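Local coordinates for 182aa long hypothetical protein (Pyrococcus horikoshii, PDB 2GAN) that is of unknown function but probably acts as an acetyltransferase of the GNAT family, transferring an acetyl group from acetyl-CoA to an unidentified acceptor, at residues K59-L62 / S63-D67; M166-K169 / E170-I173; V132-L135 / R136-G139; F22-Y25 / R26-G30; K175-H178 / K179-Q182. All coordinates share one frame; numbering follows the deposited sequence.

Contact 1: residues K59-L62 / S63-D67; sequences KFRL and SQEFD. With SO4 (sulfate ion), chain D.
R61 carries the charged part of the contact with E65. The guanidinium turns an edge to the sulfate, NH1 and NH2 both donating to its O4 at 2.7 Å, and R61 NE and NH2 each reach E65 OE1 weakly at 3.4 Å, a salt bridge with its two planes 88° apart. E65 runs alongside the arginine, its CG anti to the backbone N (chi1 -179°). Apolar contacts gather on F66: R61 CB lies over one ring face, 3.9 Å from the centroid, as a CH-pi contact, and L62 CD1 is 3.7 Å from F66 CD1. Replacing R61 with an alanine would probably leave E65 without this cation and the sulfate without two of its donors. In the backbone, Q64 N binds F60 O, but F66 N reaches back five residues to R61 O (2.8 Å, 173°), and a water bridges L62 O and F66 O. This wider, pi-type turn closes helix 47-65 against strand 106-114, whose F111 N also holds the sulfate, within the GNAT fold.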
loop_
_atom_site.group_PDB
_atom_site.type_symbol
_atom_site.label_atom_id
_atom_site.label_comp_id
_atom_site.label_asym_id
_atom_site.label_seq_id
_atom_site.Cartn_x
_atom_site.Cartn_y
_atom_site.Cartn_z
ATOM N N LYS A 59 14.166 -4.833 -20.451
ATOM C CA LYS A 59 14.650 -5.399 -21.707
ATOM C C LYS A 59 14.589 -6.922 -21.627
ATOM O O LYS A 59 14.073 -7.578 -22.533
ATOM C CB LYS A 59 16.088 -4.944 -21.986
ATOM C CG LYS A 59 16.576 -5.279 -23.386
ATOM C CD LYS A 59 17.927 -4.640 -23.680
ATOM C CE LYS A 59 18.371 -4.931 -25.111
ATOM N NZ LYS A 59 19.682 -4.288 -25.440
ATOM N N PHE A 60 15.106 -7.477 -20.534
ATOM C CA PHE A 60 15.094 -8.916 -20.342
ATOM C C PHE A 60 13.693 -9.516 -20.298
ATOM O O PHE A 60 13.423 -10.510 -20.965
ATOM C CB PHE A 60 15.849 -9.300 -19.064
ATOM C CG PHE A 60 15.554 -10.701 -18.582
ATOM C CD1 PHE A 60 14.638 -10.920 -17.551
ATOM C CD2 PHE A 60 16.173 -11.801 -19.176
ATOM C CE1 PHE A 60 14.341 -12.208 -17.120
ATOM C CE2 PHE A 60 15.887 -13.099 -18.757
ATOM C CZ PHE A 60 14.968 -13.303 -17.725
ATOM N N ARG A 61 12.803 -8.920 -19.511
ATOM C CA ARG A 61 11.449 -9.454 -19.388
ATOM C C ARG A 61 10.688 -9.453 -20.702
ATOM O O ARG A 61 9.985 -10.408 -21.024
ATOM C CB ARG A 61 10.657 -8.651 -18.365
ATOM C CG ARG A 61 11.270 -8.624 -16.994
ATOM C CD ARG A 61 10.354 -7.867 -16.070
ATOM N NE ARG A 61 9.657 -8.746 -15.139
ATOM C CZ ARG A 61 8.631 -8.356 -14.389
ATOM N NH1 ARG A 61 8.191 -7.111 -14.474
ATOM N NH2 ARG A 61 8.062 -9.199 -13.545
ATOM N N LEU A 62 10.816 -8.358 -21.444
ATOM C CA LEU A 62 10.150 -8.204 -22.724
ATOM C C LEU A 62 10.677 -9.230 -23.726
ATOM O O LEU A 62 9.919 -9.743 -24.545
ATOM C CB LEU A 62 10.384 -6.787 -23.256
ATOM C CG LEU A 62 9.304 -5.686 -23.236
ATOM C CD1 LEU A 62 8.140 -6.001 -22.312
ATOM C CD2 LEU A 62 9.978 -4.383 -22.863
ATOM N N SER A 63 11.970 -9.537 -23.653
ATOM C CA SER A 63 12.577 -10.499 -24.581
ATOM C C SER A 63 12.397 -11.978 -24.236
ATOM O O SER A 63 12.077 -12.794 -25.102
ATOM C CB SER A 63 14.078 -10.224 -24.714
ATOM O OG SER A 63 14.313 -8.951 -25.277
ATOM N N GLN A 64 12.604 -12.322 -22.972
ATOM C CA GLN A 64 12.515 -13.715 -22.545
ATOM C C GLN A 64 11.354 -14.070 -21.620
ATOM O O GLN A 64 10.509 -14.890 -21.963
ATOM C CB GLN A 64 13.813 -14.106 -21.849
ATOM C CG GLN A 64 15.049 -13.641 -22.585
ATOM C CD GLN A 64 15.287 -14.410 -23.865
ATOM O OE1 GLN A 64 15.898 -13.902 -24.806
ATOM N NE2 GLN A 64 14.818 -15.649 -23.904
ATOM N N GLU A 65 11.322 -13.455 -20.444
ATOM C CA GLU A 65 10.302 -13.749 -19.449
ATOM C C GLU A 65 8.842 -13.748 -19.901
ATOM O O GLU A 65 8.154 -14.751 -19.754
ATOM C CB GLU A 65 10.489 -12.819 -18.242
ATOM C CG GLU A 65 9.496 -13.037 -17.106
ATOM C CD GLU A 65 10.029 -12.543 -15.772
ATOM O OE1 GLU A 65 9.220 -12.138 -14.908
ATOM O OE2 GLU A 65 11.266 -12.576 -15.580
ATOM N N PHE A 66 8.365 -12.643 -20.457
ATOM C CA PHE A 66 6.965 -12.558 -20.890
ATOM C C PHE A 66 6.610 -13.477 -22.068
ATOM O O PHE A 66 7.283 -13.471 -23.101
ATOM C CB PHE A 66 6.625 -11.106 -21.250
ATOM C CG PHE A 66 6.752 -10.142 -20.094
ATOM C CD1 PHE A 66 6.747 -8.768 -20.320
ATOM C CD2 PHE A 66 6.868 -10.604 -18.781
ATOM C CE1 PHE A 66 6.859 -7.865 -19.262
ATOM C CE2 PHE A 66 6.979 -9.708 -17.712
ATOM C CZ PHE A 66 6.973 -8.338 -17.954
ATOM N N ASP A 67 5.558 -14.276 -21.912
ATOM C CA ASP A 67 5.125 -15.170 -22.989
ATOM C C ASP A 67 4.047 -14.462 -23.818
ATOM O O ASP A 67 3.891 -14.723 -25.015
ATOM C CB ASP A 67 4.593 -16.490 -22.417
ATOM C CG ASP A 67 5.696 -17.348 -21.796
ATOM O OD1 ASP A 67 6.751 -17.541 -22.447
ATOM O OD2 ASP A 67 5.509 -17.834 -20.663
HETATM S S SO4 D . 5.975 -7.058 -11.557
HETATM O O1 SO4 D . 5.186 -5.812 -11.477
HETATM O O2 SO4 D . 5.393 -8.088 -10.665
HETATM O O3 SO4 D . 7.357 -6.766 -11.136
HETATM O O4 SO4 D . 5.961 -7.562 -12.938
HETATM O O HOH W 1 8.145 -11.796 -25.185
#

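Contact 2: residues M166-K169 / E170-I173; sequences MRYK and EFVI
The Y168 ring meets I173 at its edge, Y168 CD1 lying 3.6 Å from I173 CD1, near the ring plane. Y168 and F171 run side by side and point the same way, but their rings are neither stacked nor edge-to-face: the centroids are 6.0 Å apart and the planes inclined by 36°. K169 touches both aromatics. Its CB stands over the centre of one Y168 face and also approaches F171 CE1 at 3.3 Å, obliquely to that ring. F171 in turn sets an edge against the Y168 carbonyl, with CD1 3.4 Å from Y168 O; its unusually small chi1 of -28° goes with this placement. The backbone beneath is a type II' turn from Y168 to F171, with K169 at positive phi and a weak bond from F171 N to Y168 O (3.3 Å). Flanking the turn, M166 and I173 form an antiparallel hydrogen-bonded pair, both bonds weak, with M166 CB 4.3 Å from I173 CB on the same face; M166 is present as selenomethionine. The hairpin joins strands 162-166 and 172-176, and V172 and I173 pair antiparallel with a strand of the second subunit; Y168 also packs on V97 and F171 on W96 of that chain.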
loop_
_atom_site.group_PDB
_atom_site.type_symbol
_atom_site.label_atom_id
_atom_site.label_comp_id
_atom_site.label_asym_id
_atom_site.label_seq_id
_atom_site.Cartn_x
_atom_site.Cartn_y
_atom_site.Cartn_z
HETATM N N MSE A 166 8.739 -6.500 14.658
HETATM C CA MSE A 166 7.851 -7.636 14.869
HETATM C C MSE A 166 6.710 -7.634 13.863
HETATM O O MSE A 166 6.350 -6.589 13.324
HETATM C CB MSE A 166 7.287 -7.572 16.288
HETATM C CG MSE A 166 6.468 -8.772 16.710
HETATM SE SE MSE A 166 5.869 -8.573 18.543
HETATM C CE MSE A 166 7.518 -9.034 19.441
ATOM N N ARG A 167 6.145 -8.807 13.605
ATOM C CA ARG A 167 5.039 -8.904 12.668
ATOM C C ARG A 167 4.016 -9.952 13.085
ATOM O O ARG A 167 3.475 -10.669 12.241
ATOM C CB ARG A 167 5.551 -9.210 11.253
ATOM C CG ARG A 167 6.444 -10.438 11.122
ATOM C CD ARG A 167 7.896 -10.118 11.481
ATOM N NE ARG A 167 8.810 -11.206 11.131
ATOM C CZ ARG A 167 8.815 -12.404 11.711
ATOM N NH1 ARG A 167 9.685 -13.324 11.316
ATOM N NH2 ARG A 167 7.962 -12.680 12.690
ATOM N N TYR A 168 3.731 -10.025 14.383
ATOM C CA TYR A 168 2.778 -11.006 14.890
ATOM C C TYR A 168 1.350 -10.740 14.420
ATOM O O TYR A 168 0.921 -9.589 14.307
ATOM C CB TYR A 168 2.854 -11.074 16.426
ATOM C CG TYR A 168 1.772 -10.328 17.186
ATOM C CD1 TYR A 168 1.570 -8.958 17.010
ATOM C CD2 TYR A 168 0.959 -11.003 18.100
ATOM C CE1 TYR A 168 0.582 -8.282 17.727
ATOM C CE2 TYR A 168 -0.027 -10.340 18.820
ATOM C CZ TYR A 168 -0.212 -8.982 18.628
ATOM O OH TYR A 168 -1.199 -8.335 19.336
ATOM N N LYS A 169 0.624 -11.820 14.140
ATOM C CA LYS A 169 -0.751 -11.731 13.658
ATOM C C LYS A 169 -0.777 -11.024 12.307
ATOM O O LYS A 169 0.224 -11.002 11.589
ATOM C CB LYS A 169 -1.624 -10.967 14.659
ATOM C CG LYS A 169 -2.391 -11.831 15.662
ATOM C CD LYS A 169 -1.476 -12.654 16.557
ATOM C CE LYS A 169 -2.263 -13.276 17.698
ATOM N NZ LYS A 169 -3.035 -12.243 18.448
ATOM N N GLU A 170 -1.923 -10.440 11.970
ATOM C CA GLU A 170 -2.077 -9.732 10.703
ATOM C C GLU A 170 -1.423 -8.349 10.738
ATOM O O GLU A 170 -1.666 -7.528 9.850
ATOM C CB GLU A 170 -3.560 -9.548 10.358
ATOM C CG GLU A 170 -4.420 -10.803 10.454
ATOM C CD GLU A 170 -5.739 -10.661 9.698
ATOM O OE1 GLU A 170 -6.440 -9.634 9.883
ATOM O OE2 GLU A 170 -6.083 -11.585 8.922
ATOM N N PHE A 171 -0.591 -8.093 11.746
ATOM C CA PHE A 171 0.047 -6.790 11.870
ATOM C C PHE A 171 1.564 -6.809 11.811
ATOM O O PHE A 171 2.197 -7.838 12.012
ATOM C CB PHE A 171 -0.366 -6.111 13.183
ATOM C CG PHE A 171 -1.715 -6.523 13.688
ATOM C CD1 PHE A 171 -1.868 -7.686 14.434
ATOM C CD2 PHE A 171 -2.838 -5.757 13.408
ATOM C CE1 PHE A 171 -3.122 -8.074 14.897
ATOM C CE2 PHE A 171 -4.098 -6.138 13.867
ATOM C CZ PHE A 171 -4.239 -7.300 14.611
ATOM N N VAL A 172 2.136 -5.639 11.551
ATOM C CA VAL A 172 3.581 -5.477 11.487
ATOM C C VAL A 172 3.977 -4.294 12.362
ATOM O O VAL A 172 3.809 -3.147 11.960
ATOM C CB VAL A 172 4.052 -5.188 10.054
ATOM C CG1 VAL A 172 5.547 -4.917 10.055
ATOM C CG2 VAL A 172 3.723 -6.358 9.142
ATOM N N ILE A 173 4.499 -4.567 13.553
ATOM C CA ILE A 173 4.899 -3.494 14.455
ATOM C C ILE A 173 6.257 -2.898 14.092
ATOM O O ILE A 173 7.219 -3.630 13.844
ATOM C CB ILE A 173 4.963 -3.974 15.919
ATOM C CG1 ILE A 173 3.592 -4.479 16.374
ATOM C CG2 ILE A 173 5.416 -2.839 16.820
ATOM C CD1 ILE A 173 3.320 -5.915 16.014
#

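Contact 3: residues V132-L135 / R136-G139; sequences VKRL and RSLG
L138 lays CD2 over the centre of one face of the R134 guanidinium, 3.9 Å above its plane, the two side chains crossing at a slant. Next to it the S137 hydroxyl donates to the main chain, OG to R134 O at 2.6 Å; a chi1 of 73°, placing OG between the backbone N and the carbonyl carbon, folds it back onto the helix. One turn earlier V132 and R136 lie alongside each other, V132 CG1 being 4.2 Å from R136 CD. The helical bond R136 N to V132 O (3.0 Å) sets this spacing, and S137 N to K133 O (2.8 Å) continues the pattern. G139, at positive phi, is the C-prime residue of a Schellman motif, and its N binds R136 O at 2.7 Å. Further out, V132 and L135 pack on I109 and P142, seating helix 123-137 on the sheet of its beta-alpha-beta unit, while V132 also touches F176 of the second subunit. R134 bends at chi2 (58°), and NH2 forms a salt bridge with E68. The arginine thus divides its work: a face takes the leucine methyl and the charge is probably balanced by E68. Separately, the S137 hydroxyl satisfies a carbonyl near the helix end.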
loop_
_atom_site.group_PDB
_atom_site.type_symbol
_atom_site.label_atom_id
_atom_site.label_comp_id
_atom_site.label_asym_id
_atom_site.label_seq_id
_atom_site.Cartn_x
_atom_site.Cartn_y
_atom_site.Cartn_z
ATOM N N VAL A 132 -6.919 -13.232 -16.566
ATOM C CA VAL A 132 -7.349 -14.418 -15.865
ATOM C C VAL A 132 -7.987 -15.396 -16.845
ATOM O O VAL A 132 -7.689 -16.599 -16.817
ATOM C CB VAL A 132 -8.337 -14.059 -14.752
ATOM C CG1 VAL A 132 -9.008 -15.311 -14.230
ATOM C CG2 VAL A 132 -7.595 -13.337 -13.628
ATOM N N LYS A 133 -8.851 -14.892 -17.726
ATOM C CA LYS A 133 -9.505 -15.765 -18.709
ATOM C C LYS A 133 -8.526 -16.336 -19.735
ATOM O O LYS A 133 -8.629 -17.505 -20.113
ATOM C CB LYS A 133 -10.638 -15.024 -19.426
ATOM C CG LYS A 133 -11.971 -15.141 -18.695
ATOM C CD LYS A 133 -13.043 -14.222 -19.266
ATOM C CE LYS A 133 -14.275 -14.216 -18.364
ATOM N NZ LYS A 133 -15.168 -13.059 -18.649
ATOM N N ARG A 134 -7.575 -15.525 -20.180
ATOM C CA ARG A 134 -6.606 -16.008 -21.146
ATOM C C ARG A 134 -5.880 -17.213 -20.548
ATOM O O ARG A 134 -5.789 -18.262 -21.176
ATOM C CB ARG A 134 -5.612 -14.903 -21.500
ATOM C CG ARG A 134 -4.454 -15.353 -22.377
ATOM C CD ARG A 134 -4.927 -15.949 -23.690
ATOM N NE ARG A 134 -3.780 -16.373 -24.488
ATOM C CZ ARG A 134 -3.864 -17.059 -25.620
ATOM N NH1 ARG A 134 -5.044 -17.410 -26.105
ATOM N NH2 ARG A 134 -2.764 -17.399 -26.265
ATOM N N LEU A 135 -5.380 -17.068 -19.325
ATOM C CA LEU A 135 -4.682 -18.171 -18.683
ATOM C C LEU A 135 -5.584 -19.395 -18.573
ATOM O O LEU A 135 -5.172 -20.502 -18.911
ATOM C CB LEU A 135 -4.179 -17.758 -17.302
ATOM C CG LEU A 135 -2.934 -16.864 -17.331
ATOM C CD1 LEU A 135 -2.578 -16.487 -15.918
ATOM C CD2 LEU A 135 -1.763 -17.593 -18.004
ATOM N N ARG A 136 -6.817 -19.191 -18.114
ATOM C CA ARG A 136 -7.766 -20.289 -17.990
ATOM C C ARG A 136 -7.940 -21.023 -19.317
ATOM O O ARG A 136 -7.900 -22.248 -19.365
ATOM C CB ARG A 136 -9.125 -19.774 -17.491
ATOM C CG ARG A 136 -9.193 -19.613 -15.980
ATOM C CD ARG A 136 -10.498 -18.978 -15.530
ATOM N NE ARG A 136 -11.684 -19.711 -15.982
ATOM C CZ ARG A 136 -12.131 -20.847 -15.447
ATOM N NH1 ARG A 136 -11.498 -21.410 -14.425
ATOM N NH2 ARG A 136 -13.226 -21.416 -15.936
ATOM N N SER A 137 -8.111 -20.277 -20.398
ATOM C CA SER A 137 -8.293 -20.902 -21.700
ATOM C C SER A 137 -7.057 -21.699 -22.092
ATOM O O SER A 137 -7.082 -22.442 -23.068
ATOM C CB SER A 137 -8.559 -19.842 -22.763
ATOM O OG SER A 137 -7.369 -19.133 -23.046
ATOM N N LEU A 138 -5.971 -21.527 -21.342
ATOM C CA LEU A 138 -4.728 -22.243 -21.613
ATOM C C LEU A 138 -4.579 -23.397 -20.622
ATOM O O LEU A 138 -3.549 -24.071 -20.593
ATOM C CB LEU A 138 -3.518 -21.296 -21.492
ATOM C CG LEU A 138 -3.407 -20.106 -22.458
ATOM C CD1 LEU A 138 -2.085 -19.355 -22.229
ATOM C CD2 LEU A 138 -3.475 -20.600 -23.889
ATOM N N GLY A 139 -5.619 -23.616 -19.819
ATOM C CA GLY A 139 -5.608 -24.678 -18.832
ATOM C C GLY A 139 -4.708 -24.387 -17.642
ATOM O O GLY A 139 -4.238 -25.316 -16.975
#

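Contact 4: residues F22-Y25 / R26-G30; sequences FRIY and RSTNG
F22 O accepts R26 N at 2.8 Å and R23 O accepts S27 N, continuing the regular bonding of helix 14-27. I24 O then takes two donors from T28, N at 2.9 Å and OG1 at 2.7 Å, which arrive from opposite faces of the carbonyl plane. A Schellman motif ends the helix: N29, at positive phi, sends its N to R26 O, while G30 N reaches Y25 O at 2.6 Å with an angle of 167° at the hydrogen. The T28 hydroxyl owes its place to a chi1 of 64°, and its methyl CG2 runs beside I24 CG2. The reversal brings G30 onto the Y25 ring, its CA 3.7 Å from the centroid and 18° off the normal, a CH-pi contact over one face. Shrinking Y25 to an alanine would probably open a gap against G30 CA and leave P42 O without its phenol donor. R26 slants across F22, NH1 to F22 CE2 being 3.9 Å. R23 forms a salt bridge with D115. Several elements meet the helix end: F22 meets F47 of helix 47-65 edge-to-face, Y25 meets the F50 ring of the same helix, T28 OG1 also bonds Y32 N in the following loop, and N29 O bonds Y155 of helix 152-158.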
loop_
_atom_site.group_PDB
_atom_site.type_symbol
_atom_site.label_atom_id
_atom_site.label_comp_id
_atom_site.label_asym_id
_atom_site.label_seq_id
_atom_site.Cartn_x
_atom_site.Cartn_y
_atom_site.Cartn_z
ATOM N N PHE A 22 8.122 4.910 -15.404
ATOM C CA PHE A 22 8.743 6.007 -14.660
ATOM C C PHE A 22 7.674 6.916 -14.066
ATOM O O PHE A 22 7.775 7.344 -12.914
ATOM C CB PHE A 22 9.649 6.837 -15.565
ATOM C CG PHE A 22 10.139 8.103 -14.925
ATOM C CD1 PHE A 22 10.909 8.060 -13.763
ATOM C CD2 PHE A 22 9.813 9.340 -15.467
ATOM C CE1 PHE A 22 11.344 9.231 -13.148
ATOM C CE2 PHE A 22 10.242 10.519 -14.860
ATOM C CZ PHE A 22 11.009 10.466 -13.698
ATOM N N ARG A 23 6.650 7.215 -14.853
ATOM C CA ARG A 23 5.582 8.074 -14.367
ATOM C C ARG A 23 4.925 7.414 -13.160
ATOM O O ARG A 23 4.515 8.084 -12.216
ATOM C CB ARG A 23 4.585 8.362 -15.504
ATOM C CG ARG A 23 5.171 9.294 -16.581
ATOM C CD ARG A 23 4.241 9.525 -17.774
ATOM N NE ARG A 23 2.938 10.030 -17.353
ATOM C CZ ARG A 23 1.807 9.330 -17.405
ATOM N NH1 ARG A 23 1.805 8.093 -17.873
ATOM N NH2 ARG A 23 0.679 9.862 -16.955
ATOM N N ILE A 24 4.860 6.090 -13.171
ATOM C CA ILE A 24 4.279 5.361 -12.049
ATOM C C ILE A 24 5.230 5.423 -10.853
ATOM O O ILE A 24 4.801 5.582 -9.712
ATOM C CB ILE A 24 4.021 3.902 -12.435
ATOM C CG1 ILE A 24 2.895 3.863 -13.474
ATOM C CG2 ILE A 24 3.663 3.075 -11.203
ATOM C CD1 ILE A 24 2.789 2.561 -14.216
ATOM N N TYR A 25 6.525 5.297 -11.130
ATOM C CA TYR A 25 7.551 5.353 -10.094
ATOM C C TYR A 25 7.493 6.710 -9.404
ATOM O O TYR A 25 7.693 6.810 -8.197
ATOM C CB TYR A 25 8.936 5.154 -10.718
ATOM C CG TYR A 25 10.081 5.028 -9.732
ATOM C CD1 TYR A 25 11.023 6.050 -9.587
ATOM C CD2 TYR A 25 10.259 3.855 -8.994
ATOM C CE1 TYR A 25 12.122 5.899 -8.736
ATOM C CE2 TYR A 25 11.351 3.692 -8.145
ATOM C CZ TYR A 25 12.284 4.717 -8.023
ATOM O OH TYR A 25 13.397 4.525 -7.231
ATOM N N ARG A 26 7.224 7.755 -10.172
ATOM C CA ARG A 26 7.145 9.101 -9.618
ATOM C C ARG A 26 5.811 9.303 -8.895
ATOM O O ARG A 26 5.776 9.779 -7.761
ATOM C CB ARG A 26 7.303 10.128 -10.742
ATOM C CG ARG A 26 7.369 11.591 -10.304
ATOM C CD ARG A 26 7.568 12.479 -11.527
ATOM N NE ARG A 26 6.457 12.358 -12.478
ATOM C CZ ARG A 26 6.488 12.785 -13.740
ATOM N NH1 ARG A 26 7.580 13.363 -14.224
ATOM N NH2 ARG A 26 5.426 12.641 -14.521
ATOM N N SER A 27 4.710 8.927 -9.534
ATOM C CA SER A 27 3.407 9.108 -8.902
ATOM C C SER A 27 3.297 8.365 -7.571
ATOM O O SER A 27 2.649 8.849 -6.647
ATOM C CB SER A 27 2.287 8.662 -9.844
ATOM O OG SER A 27 2.288 7.256 -9.995
ATOM N N THR A 28 3.929 7.197 -7.475
ATOM C CA THR A 28 3.900 6.393 -6.245
ATOM C C THR A 28 5.087 6.690 -5.327
ATOM O O THR A 28 5.313 5.991 -4.334
ATOM C CB THR A 28 3.934 4.878 -6.553
ATOM O OG1 THR A 28 5.176 4.545 -7.198
ATOM C CG2 THR A 28 2.769 4.491 -7.465
ATOM N N ASN A 29 5.857 7.713 -5.670
ATOM C CA ASN A 29 7.019 8.095 -4.876
ATOM C C ASN A 29 8.019 6.955 -4.670
ATOM O O ASN A 29 8.437 6.671 -3.545
ATOM C CB ASN A 29 6.573 8.633 -3.519
ATOM C CG ASN A 29 7.610 9.544 -2.891
ATOM O OD1 ASN A 29 8.677 9.099 -2.456
ATOM N ND2 ASN A 29 7.305 10.836 -2.854
ATOM N N GLY A 30 8.404 6.312 -5.767
ATOM C CA GLY A 30 9.373 5.229 -5.705
ATOM C C GLY A 30 8.850 3.878 -5.248
ATOM O O GLY A 30 9.623 2.936 -5.083
#

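Contact 5: residues K175-H178 / K179-Q182; sequences KFNH and KKFQ
A strand-to-helix junction with N177 at the N-cap position links strand 172-176 to the short C-terminal helix 178-182, and F176 packs on F181 across it. The backbone starts the helix: F181 N binds N177 O at 2.9 Å, K180 N adds a weak bond to the same oxygen, and Q182 N reaches H178 O at 3.2 Å, nearly straight at 172°. N177 therefore receives the first helical bonds on its carbonyl, and its CB rests 3.4 Å from K180 CB, the two side chains crossing at about a right angle. H178, with CG anti to the backbone N (chi1 -171°), carries its imidazole beside the Q182 side chain. There the terminal amide lies over one ring face, Q182 CD 3.6 Å above the plane and offset toward the rim, with the two planes 37° apart. The same region faces the second subunit: K175 pairs antiparallel with a strand there, F176 packs on P142, H178 on R136 and F181 on E129 of that chain. Within the chain, F176 also meets F162 edge-to-face. The rings of F176 and F181 have centroids 5.5 Å apart and lie obliquely; their closest atoms are F176 CZ and F181 CB, at 3.4 Å, with F181 CD1 lying in the plane of the F176 ring at its edge.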
loop_
_atom_site.group_PDB
_atom_site.type_symbol
_atom_site.label_atom_id
_atom_site.label_comp_id
_atom_site.label_asym_id
_atom_site.label_seq_id
_atom_site.Cartn_x
_atom_site.Cartn_y
_atom_site.Cartn_z
ATOM N N LYS A 175 9.271 0.211 15.081
ATOM C CA LYS A 175 9.790 1.023 16.175
ATOM C C LYS A 175 10.727 2.108 15.667
ATOM O O LYS A 175 11.580 1.855 14.814
ATOM C CB LYS A 175 10.535 0.140 17.184
ATOM C CG LYS A 175 11.215 0.920 18.304
ATOM C CD LYS A 175 11.893 0.003 19.318
ATOM C CE LYS A 175 12.590 0.820 20.407
ATOM N NZ LYS A 175 13.209 -0.005 21.481
ATOM N N PHE A 176 10.560 3.317 16.190
ATOM C CA PHE A 176 11.403 4.438 15.797
ATOM C C PHE A 176 12.829 4.235 16.285
ATOM O O PHE A 176 13.051 3.714 17.381
ATOM C CB PHE A 176 10.876 5.741 16.388
ATOM C CG PHE A 176 11.741 6.928 16.094
ATOM C CD1 PHE A 176 11.773 7.483 14.821
ATOM C CD2 PHE A 176 12.544 7.482 17.083
ATOM C CE1 PHE A 176 12.593 8.578 14.540
ATOM C CE2 PHE A 176 13.367 8.577 16.808
ATOM C CZ PHE A 176 13.392 9.123 15.538
ATOM N N ASN A 177 13.789 4.656 15.468
ATOM C CA ASN A 177 15.208 4.550 15.802
ATOM C C ASN A 177 15.820 5.945 15.651
ATOM O O ASN A 177 15.890 6.494 14.547
ATOM C CB ASN A 177 15.904 3.563 14.857
ATOM C CG ASN A 177 17.255 3.098 15.383
ATOM O OD1 ASN A 177 17.333 2.355 16.365
ATOM N ND2 ASN A 177 18.324 3.542 14.734
ATOM N N HIS A 178 16.260 6.512 16.768
ATOM C CA HIS A 178 16.838 7.854 16.781
ATOM C C HIS A 178 18.102 8.003 15.935
ATOM O O HIS A 178 18.260 8.992 15.221
ATOM C CB HIS A 178 17.125 8.279 18.226
ATOM C CG HIS A 178 17.513 9.718 18.369
ATOM N ND1 HIS A 178 16.840 10.737 17.730
ATOM C CD2 HIS A 178 18.487 10.311 19.100
ATOM C CE1 HIS A 178 17.384 11.896 18.060
ATOM N NE2 HIS A 178 18.384 11.664 18.891
ATOM N N LYS A 179 18.999 7.026 16.016
ATOM C CA LYS A 179 20.239 7.083 15.249
ATOM C C LYS A 179 19.978 6.828 13.762
ATOM O O LYS A 179 20.714 7.304 12.899
ATOM C CB LYS A 179 21.246 6.072 15.809
ATOM C CG LYS A 179 20.786 4.625 15.771
ATOM C CD LYS A 179 21.375 3.812 16.923
ATOM C CE LYS A 179 22.895 3.940 17.026
ATOM N NZ LYS A 179 23.627 3.421 15.832
ATOM N N LYS A 180 18.922 6.077 13.469
ATOM C CA LYS A 180 18.557 5.786 12.088
ATOM C C LYS A 180 17.935 7.039 11.472
ATOM O O LYS A 180 18.206 7.385 10.321
ATOM C CB LYS A 180 17.564 4.618 12.047
ATOM C CG LYS A 180 16.722 4.526 10.780
ATOM C CD LYS A 180 17.566 4.370 9.523
ATOM C CE LYS A 180 18.340 3.057 9.517
ATOM N NZ LYS A 180 19.075 2.854 8.234
ATOM N N PHE A 181 17.104 7.717 12.257
ATOM C CA PHE A 181 16.433 8.934 11.818
ATOM C C PHE A 181 17.440 9.997 11.398
ATOM O O PHE A 181 17.366 10.540 10.299
ATOM C CB PHE A 181 15.561 9.482 12.948
ATOM C CG PHE A 181 14.822 10.736 12.593
ATOM C CD1 PHE A 181 13.779 10.705 11.673
ATOM C CD2 PHE A 181 15.167 11.950 13.179
ATOM C CE1 PHE A 181 13.084 11.864 11.342
ATOM C CE2 PHE A 181 14.482 13.116 12.858
ATOM C CZ PHE A 181 13.437 13.074 11.936
ATOM N N GLN A 182 18.382 10.291 12.289
ATOM C CA GLN A 182 19.402 11.294 12.024
ATOM C C GLN A 182 20.328 10.866 10.891
ATOM O O GLN A 182 20.979 11.698 10.261
ATOM C CB GLN A 182 20.229 11.547 13.287
ATOM C CG GLN A 182 19.401 11.926 14.499
ATOM C CD GLN A 182 20.256 12.329 15.686
ATOM O OE1 GLN A 182 20.950 13.348 15.649
ATOM N NE2 GLN A 182 20.212 11.527 16.745
#

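In the fold
Contacts 1, 3 and 4 are helix ends of the GNAT-family region. Contact 1 lies nearer to contacts 3 and 4, its nearest atoms about 7 Å and about 11 Å away, than they do to each other (about 19 Å between nearest atoms), and it alone grips the sulfate, which probably came from the crystallisation liquor. Contacts 2 and 5 share strand 172-176, with centres about 20 Å apart, and form an arm reaching to the second subunit. Contacts 3 and 5 are about 48 Å apart between centres in one chain, yet F176 and H178 of one subunit touch V132 and R136 of the other, so the dimer brings these distant ends together. Neither contact 1 nor contact 4 is touched by the second subunit.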